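Beta-galactosidase (Bacteroides thetaiotaomicron, PDB 5MUJ) binds side chain B of the plant pectin rhamnogalacturonan II and probably acts on it as a glycoside hydrolase of arabinofuranosidase type. Local coordinates at residues W117-G123 against Y150-T156; G84-Y90 against T156-K162. All coordinates share one frame; numbering follows the deposited sequence.

Contact 1 (W117-G123 against Y150-T156)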
loop_
_atom_site.group_PDB
_atom_site.type_symbol
_atom_site.label_atom_id
_atom_site.label_comp_id
_atom_site.label_asym_id
_atom_site.label_seq_id
_atom_site.Cartn_x
_atom_site.Cartn_y
_atom_site.Cartn_z
ATOM N N TRP A 117 -6.986 -1.095 21.343
ATOM C CA TRP A 117 -7.151 -2.284 20.474
ATOM C C TRP A 117 -5.989 -2.494 19.514
ATOM O O TRP A 117 -5.723 -3.593 19.064
ATOM C CB TRP A 117 -8.459 -2.196 19.687
ATOM C CG TRP A 117 -8.489 -1.175 18.610
ATOM C CD1 TRP A 117 -8.813 0.151 18.723
ATOM C CD2 TRP A 117 -8.153 -1.387 17.239
ATOM N NE1 TRP A 117 -8.723 0.767 17.518
ATOM C CE2 TRP A 117 -8.320 -0.150 16.575
ATOM C CE3 TRP A 117 -7.729 -2.502 16.508
ATOM C CZ2 TRP A 117 -8.062 0.010 15.207
ATOM C CZ3 TRP A 117 -7.506 -2.366 15.172
ATOM C CH2 TRP A 117 -7.670 -1.099 14.516
ATOM N N ASP A 118 -5.335 -1.396 19.189
ATOM C CA ASP A 118 -4.237 -1.387 18.234
ATOM C C ASP A 118 -2.896 -1.152 18.940
ATOM O O ASP A 118 -2.015 -0.506 18.390
ATOM C CB ASP A 118 -4.507 -0.315 17.174
ATOM C CG ASP A 118 -4.758 1.063 17.765
ATOM O OD1 ASP A 118 -4.626 1.213 19.025
ATOM O OD2 ASP A 118 -5.060 2.014 16.971
ATOM N N CYS A 119 -2.725 -1.634 20.168
ATOM C CA CYS A 119 -1.540 -1.261 20.946
ATOM C C CYS A 119 -0.209 -1.670 20.320
ATOM O O CYS A 119 0.773 -0.953 20.474
ATOM C CB CYS A 119 -1.637 -1.794 22.362
ATOM S SG CYS A 119 -1.779 -3.583 22.414
ATOM N N ASN A 120 -0.185 -2.766 19.563
ATOM C CA ASN A 120 1.063 -3.351 19.020
ATOM C C ASN A 120 1.271 -3.221 17.499
ATOM O O ASN A 120 2.401 -3.371 17.027
ATOM C CB ASN A 120 1.159 -4.835 19.444
ATOM C CG ASN A 120 1.363 -5.000 20.933
ATOM O OD1 ASN A 120 2.002 -4.159 21.572
ATOM N ND2 ASN A 120 0.855 -6.095 21.500
ATOM N N GLN A 121 0.212 -2.906 16.740
ATOM C CA GLN A 121 0.283 -2.765 15.278
ATOM C C GLN A 121 -0.411 -1.498 14.839
ATOM O O GLN A 121 -1.601 -1.328 15.096
ATOM C CB GLN A 121 -0.369 -3.946 14.555
ATOM C CG GLN A 121 0.109 -5.327 15.033
ATOM C CD GLN A 121 1.490 -5.691 14.484
ATOM O OE1 GLN A 121 1.970 -5.070 13.557
ATOM N NE2 GLN A 121 2.111 -6.692 15.048
ATOM N N ARG A 122 0.367 -0.573 14.258
ATOM C CA ARG A 122 -0.109 0.754 13.860
ATOM C C ARG A 122 0.513 1.093 12.509
ATOM O O ARG A 122 1.486 1.876 12.445
ATOM C CB ARG A 122 0.305 1.815 14.908
ATOM C CG ARG A 122 -0.250 1.549 16.322
ATOM C CD ARG A 122 -1.573 2.223 16.618
ATOM N NE ARG A 122 -1.363 3.615 16.966
ATOM C CZ ARG A 122 -2.230 4.611 16.827
ATOM N NH1 ARG A 122 -3.478 4.400 16.411
ATOM N NH2 ARG A 122 -1.854 5.846 17.160
ATOM N N GLY A 123 0.005 0.525 11.414
ATOM C CA GLY A 123 0.631 0.714 10.087
ATOM C C GLY A 123 -0.279 1.478 9.156
ATOM O O GLY A 123 -1.199 0.925 8.568
ATOM N N TYR A 150 -5.461 2.483 8.595
ATOM C CA TYR A 150 -4.316 1.717 9.074
ATOM C C TYR A 150 -4.584 0.240 9.400
ATOM O O TYR A 150 -5.751 -0.189 9.674
ATOM C CB TYR A 150 -3.625 2.436 10.245
ATOM C CG TYR A 150 -4.424 2.573 11.530
ATOM C CD1 TYR A 150 -4.340 1.609 12.543
ATOM C CD2 TYR A 150 -5.196 3.694 11.768
ATOM C CE1 TYR A 150 -5.036 1.765 13.748
ATOM C CE2 TYR A 150 -5.904 3.861 12.969
ATOM C CZ TYR A 150 -5.815 2.907 13.957
ATOM O OH TYR A 150 -6.524 3.131 15.137
ATOM N N ILE A 151 -3.516 -0.546 9.317
ATOM C CA ILE A 151 -3.449 -1.920 9.864
ATOM C C ILE A 151 -3.321 -1.765 11.380
ATOM O O ILE A 151 -2.322 -1.171 11.865
ATOM C CB ILE A 151 -2.234 -2.685 9.280
ATOM C CG1 ILE A 151 -2.472 -3.019 7.807
ATOM C CG2 ILE A 151 -1.844 -3.875 10.148
ATOM C CD1 ILE A 151 -1.266 -3.565 7.078
ATOM N N GLY A 152 -4.309 -2.268 12.134
ATOM C CA GLY A 152 -4.281 -2.201 13.578
ATOM C C GLY A 152 -4.446 -3.564 14.211
ATOM O O GLY A 152 -5.087 -4.430 13.621
ATOM N N GLY A 153 -3.878 -3.766 15.394
ATOM C CA GLY A 153 -3.996 -5.057 16.069
ATOM C C GLY A 153 -3.272 -5.069 17.396
ATOM O O GLY A 153 -2.470 -4.176 17.692
ATOM N N GLU A 154 -3.573 -6.073 18.200
ATOM C CA GLU A 154 -2.999 -6.210 19.509
ATOM C C GLU A 154 -1.943 -7.306 19.613
ATOM O O GLU A 154 -1.307 -7.418 20.647
ATOM C CB GLU A 154 -4.092 -6.398 20.577
ATOM C CG GLU A 154 -4.957 -7.636 20.474
ATOM C CD GLU A 154 -5.989 -7.698 21.576
ATOM O OE1 GLU A 154 -6.404 -6.637 22.113
ATOM O OE2 GLU A 154 -6.399 -8.829 21.930
ATOM N N GLY A 155 -1.715 -8.079 18.546
ATOM C CA GLY A 155 -0.678 -9.108 18.556
ATOM C C GLY A 155 0.696 -8.543 18.267
ATOM O O GLY A 155 0.826 -7.563 17.534
ATOM N N THR A 156 1.714 -9.151 18.858
ATOM C CA THR A 156 3.087 -8.742 18.575
ATOM C C THR A 156 3.569 -9.518 17.346
ATOM O O THR A 156 2.787 -10.291 16.723
ATOM C CB THR A 156 4.009 -8.948 19.791
ATOM O OG1 THR A 156 4.035 -10.334 20.134
ATOM C CG2 THR A 156 3.541 -8.121 20.980
#
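Tyr150 reaches Asp118 with its phenol hydroxyl, which donates to Asp118 OD2 at 2.6 Å, nearly in line with the C-O bond. That oxygen is gripped twice: Arg122 NH1 lies 2.9 Å from Asp118 OD2 and approaches from above the carboxylate plane in a salt bridge. Bends at chi2 and chi3 bring the Arg122 chain back to this acid, while Ser111, Glu181 and Ser184 engage the guanidinium as well; Arg113 pairs with Asp118 OD1. Replacing Asp118 by an alanine would probably leave the Tyr150 hydroxyl and Arg122 NH1 without their shared acceptor and take a salt-bridge partner from Arg113.

Two side-chain amides grip backbone carbonyls. Asn120 ND2 donates to Glu154 O at 2.7 Å from above the carbonyl plane. Gln121, its chain bent at chi2 (-77°), sends NE2 to Gly155 O at 2.9 Å, with the acceptor in the plane of the amide; NE2 also reaches Gly157 O, and OE1 accepts from Tyr90 N.

Apolar packing centres on Trp117. Its ring carries Asp118 CB above the centre of one face, sets CZ3 3.4 Å from Gly152 C and brings CZ2 to 3.8 Å from Tyr150 CE1. The Trp117 and Tyr150 planes are 20° apart but slid so far that the rings barely overlap. A side chain on Gly152 would run into the indole, so glycine suits this position.

Backbone bonds complete the pairing. Gly123 and Ile151 exchange two, Gly123 N to Ile151 O measuring 2.9 Å. Further along, Gly153 O receives both Asn120 N and, weakly, Gln121 N. This is a classic beta bulge, here at the end of the antiparallel pair formed by the first two strands of one four-stranded blade, in a chain whose five such sheets make a five-bladed beta-propeller.

Contact 2 (G84-Y90 against T156-K162); sequences GTDGRGY and TGYEAVK. With RAM (alpha-L-rhamnopyranose), chain B; RAM (alpha-L-rhamnopyranose), chain C.
Thr156 meets Arg88 through its backbone, Thr156 CA lying 3.1 Å from Arg88 O in a CA-H...O contact, while its OG1 shares a water with Thr85 O and Lys162 NZ. Gly157 follows, donating its N to Gly87 O at 3.0 Å. Its positive phi favours glycine, and a CB would collide with Gly84 O and Val161 CG1.

Tyr158 N gives Gly84 O a nearly straight bond of 2.9 Å (169° at the hydrogen). The Tyr158 ring, swung opposite its backbone nitrogen (chi1 -170°), carries its hydroxyl to the rhamnose of chain B, where OH and O3 are hydrogen-bonded at 2.8 Å, the sugar oxygen in the ring plane. A second water bridges Tyr158 OH and Tyr90 OH. Glu159 lays CG over one face of the Tyr158 ring, toward its rim, and extends so that OE2 accepts from Tyr90 OH at 2.7 Å, on the anti side of the carboxylate. Val161 splits its methyls: CG1 packs on Gly84 O, and CG2 comes within 3.1 Å of O2 of the rhamnose in chain C. Lys162 then crosses Thr85 at about a right angle.

Residues 158-161 form a type II' turn lining the glycan pocket. This loop, between strands 146-153 and 166-172, is seated against the loop joining strands 71-79 and 90-97; Tyr79 of strand 71-79 meets the Tyr158 ring edge-to-face, and Tyr206 of strand 204-212 touches Glu159.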
loop_
_atom_site.group_PDB
_atom_site.type_symbol
_atom_site.label_atom_id
_atom_site.label_comp_id
_atom_site.label_asym_id
_atom_site.label_seq_id
_atom_site.Cartn_x
_atom_site.Cartn_y
_atom_site.Cartn_z
ATOM N N GLY A 84 10.083 -13.126 12.469
ATOM C CA GLY A 84 8.622 -13.103 12.563
ATOM C C GLY A 84 8.039 -12.808 13.929
ATOM O O GLY A 84 6.891 -12.401 14.027
ATOM N N THR A 85 8.805 -13.031 14.992
ATOM C CA THR A 85 8.256 -12.872 16.335
ATOM C C THR A 85 8.983 -11.950 17.301
ATOM O O THR A 85 8.451 -11.694 18.381
ATOM C CB THR A 85 8.118 -14.261 17.016
ATOM O OG1 THR A 85 9.404 -14.875 17.127
ATOM C CG2 THR A 85 7.196 -15.169 16.220
ATOM N N ASP A 86 10.166 -11.443 16.933
ATOM C CA ASP A 86 10.977 -10.672 17.882
ATOM C C ASP A 86 10.539 -9.225 18.041
ATOM O O ASP A 86 10.816 -8.630 19.074
ATOM C CB ASP A 86 12.481 -10.769 17.601
ATOM C CG ASP A 86 12.899 -10.111 16.295
ATOM O OD1 ASP A 86 12.118 -10.130 15.318
ATOM O OD2 ASP A 86 14.044 -9.605 16.240
ATOM N N GLY A 87 9.832 -8.675 17.057
ATOM C CA GLY A 87 9.460 -7.273 17.077
ATOM C C GLY A 87 8.120 -7.104 17.733
ATOM O O GLY A 87 7.360 -8.044 17.853
ATOM N N ARG A 88 7.822 -5.894 18.148
ATOM C CA ARG A 88 6.544 -5.582 18.756
ATOM C C ARG A 88 5.431 -5.479 17.700
ATOM O O ARG A 88 4.292 -5.914 17.947
ATOM C CB ARG A 88 6.630 -4.278 19.534
ATOM C CG ARG A 88 5.321 -3.861 20.177
ATOM C CD ARG A 88 5.474 -2.689 21.118
ATOM N NE ARG A 88 4.187 -2.321 21.715
ATOM C CZ ARG A 88 3.992 -1.348 22.608
ATOM N NH1 ARG A 88 5.015 -0.587 23.014
ATOM N NH2 ARG A 88 2.762 -1.115 23.082
ATOM N N GLY A 89 5.759 -4.889 16.550
ATOM C CA GLY A 89 4.801 -4.633 15.495
ATOM C C GLY A 89 5.084 -3.352 14.723
ATOM O O GLY A 89 6.142 -2.776 14.856
ATOM N N TYR A 90 4.136 -2.943 13.905
ATOM C CA TYR A 90 4.198 -1.732 13.125
ATOM C C TYR A 90 4.032 -0.425 13.889
ATOM O O TYR A 90 3.139 -0.302 14.743
ATOM C CB TYR A 90 3.152 -1.776 12.024
ATOM C CG TYR A 90 3.422 -2.670 10.827
ATOM C CD1 TYR A 90 4.715 -2.876 10.340
ATOM C CD2 TYR A 90 2.367 -3.246 10.133
ATOM C CE1 TYR A 90 4.958 -3.647 9.215
ATOM C CE2 TYR A 90 2.590 -4.053 9.030
ATOM C CZ TYR A 90 3.887 -4.250 8.565
ATOM O OH TYR A 90 4.115 -5.012 7.459
ATOM N N THR A 156 1.714 -9.151 18.858
ATOM C CA THR A 156 3.087 -8.742 18.575
ATOM C C THR A 156 3.569 -9.518 17.346
ATOM O O THR A 156 2.787 -10.291 16.723
ATOM C CB THR A 156 4.009 -8.948 19.791
ATOM O OG1 THR A 156 4.035 -10.334 20.134
ATOM C CG2 THR A 156 3.541 -8.121 20.980
ATOM N N GLY A 157 4.851 -9.419 17.045
ATOM C CA GLY A 157 5.400 -10.047 15.862
ATOM C C GLY A 157 5.061 -9.334 14.571
ATOM O O GLY A 157 4.578 -8.171 14.542
ATOM N N TYR A 158 5.409 -10.014 13.489
ATOM C CA TYR A 158 5.179 -9.503 12.156
ATOM C C TYR A 158 3.729 -9.742 11.683
ATOM O O TYR A 158 3.295 -10.881 11.531
ATOM C CB TYR A 158 6.151 -10.125 11.177
ATOM C CG TYR A 158 6.149 -9.473 9.809
ATOM C CD1 TYR A 158 6.736 -8.209 9.625
ATOM C CD2 TYR A 158 5.581 -10.094 8.696
ATOM C CE1 TYR A 158 6.768 -7.592 8.366
ATOM C CE2 TYR A 158 5.594 -9.479 7.442
ATOM C CZ TYR A 158 6.196 -8.235 7.279
ATOM O OH TYR A 158 6.211 -7.653 6.030
ATOM N N GLU A 159 3.025 -8.650 11.438
ATOM C CA GLU A 159 1.659 -8.632 10.935
ATOM C C GLU A 159 0.743 -9.500 11.804
ATOM O O GLU A 159 0.640 -9.238 12.990
ATOM C CB GLU A 159 1.619 -8.916 9.429
ATOM C CG GLU A 159 2.318 -7.810 8.622
ATOM C CD GLU A 159 2.011 -7.763 7.131
ATOM O OE1 GLU A 159 1.550 -8.778 6.565
ATOM O OE2 GLU A 159 2.282 -6.714 6.491
ATOM N N ALA A 160 0.134 -10.536 11.218
ATOM C CA ALA A 160 -0.917 -11.291 11.863
ATOM C C ALA A 160 -0.430 -12.568 12.504
ATOM O O ALA A 160 -1.230 -13.429 12.799
ATOM C CB ALA A 160 -2.051 -11.585 10.890
ATOM N N VAL A 161 0.869 -12.716 12.729
ATOM C CA VAL A 161 1.393 -13.971 13.300
ATOM C C VAL A 161 0.845 -14.346 14.702
ATOM O O VAL A 161 0.690 -15.538 14.986
ATOM C CB VAL A 161 2.952 -13.969 13.288
ATOM C CG1 VAL A 161 3.518 -12.969 14.281
ATOM C CG2 VAL A 161 3.518 -15.358 13.550
ATOM N N LYS A 162 0.601 -13.361 15.572
ATOM C CA LYS A 162 0.060 -13.606 16.937
ATOM C C LYS A 162 -1.436 -13.331 17.113
ATOM O O LYS A 162 -2.059 -13.867 18.038
ATOM C CB LYS A 162 0.852 -12.836 18.009
ATOM C CG LYS A 162 2.276 -13.329 18.272
ATOM C CD LYS A 162 2.453 -14.833 18.472
ATOM C CE LYS A 162 3.909 -15.259 18.367
ATOM N NZ LYS A 162 4.806 -14.553 19.321
HETATM C C1 RAM B . 3.316 -11.205 3.433
HETATM C C2 RAM B . 3.310 -9.717 3.676
HETATM C C3 RAM B . 4.722 -9.189 3.431
HETATM C C4 RAM B . 5.114 -9.550 1.997
HETATM C C5 RAM B . 4.998 -11.036 1.628
HETATM C C6 RAM B . 4.991 -11.257 0.125
HETATM O O2 RAM B . 2.343 -9.113 2.775
HETATM O O3 RAM B . 4.813 -7.779 3.649
HETATM O O4 RAM B . 6.482 -9.224 1.817
HETATM O O5 RAM B . 3.873 -11.738 2.216
HETATM C C1 RAM C . 2.802 -20.321 13.105
HETATM C C2 RAM C . 3.062 -18.923 12.609
HETATM C C3 RAM C . 2.855 -18.823 11.115
HETATM C C4 RAM C . 1.443 -19.308 10.760
HETATM C C5 RAM C . 1.096 -20.672 11.368
HETATM C C6 RAM C . -0.406 -20.954 11.322
HETATM O O2 RAM C . 2.113 -18.110 13.310
HETATM O O3 RAM C . 3.055 -17.449 10.749
HETATM O O4 RAM C . 1.757 -19.434 9.370
HETATM O O5 RAM C . 1.487 -20.766 12.736
HETATM O O HOH W 1 5.692 -11.900 18.872
HETATM O O HOH W 2 6.379 -4.994 6.075
#

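From the N terminus, the chain first passes 84-90, between strands 71-79 and 90-97 of one blade, then enters the next blade through 117-123. Contact 1 closes a loop when 150-156 returns beside 117-123. Contact 2, both of whose segments lie in loops between strands, closes a wider one when 156-162 reaches back to 84-90, so contact 1 is nested within it, and the two share Thr156. Contact 1 lies within a single blade; contact 2 ties that blade to the preceding one beside the glycan. Arg122 N and Tyr90 O, 2.8 Å apart, probably form a hydrogen bond directly between the two.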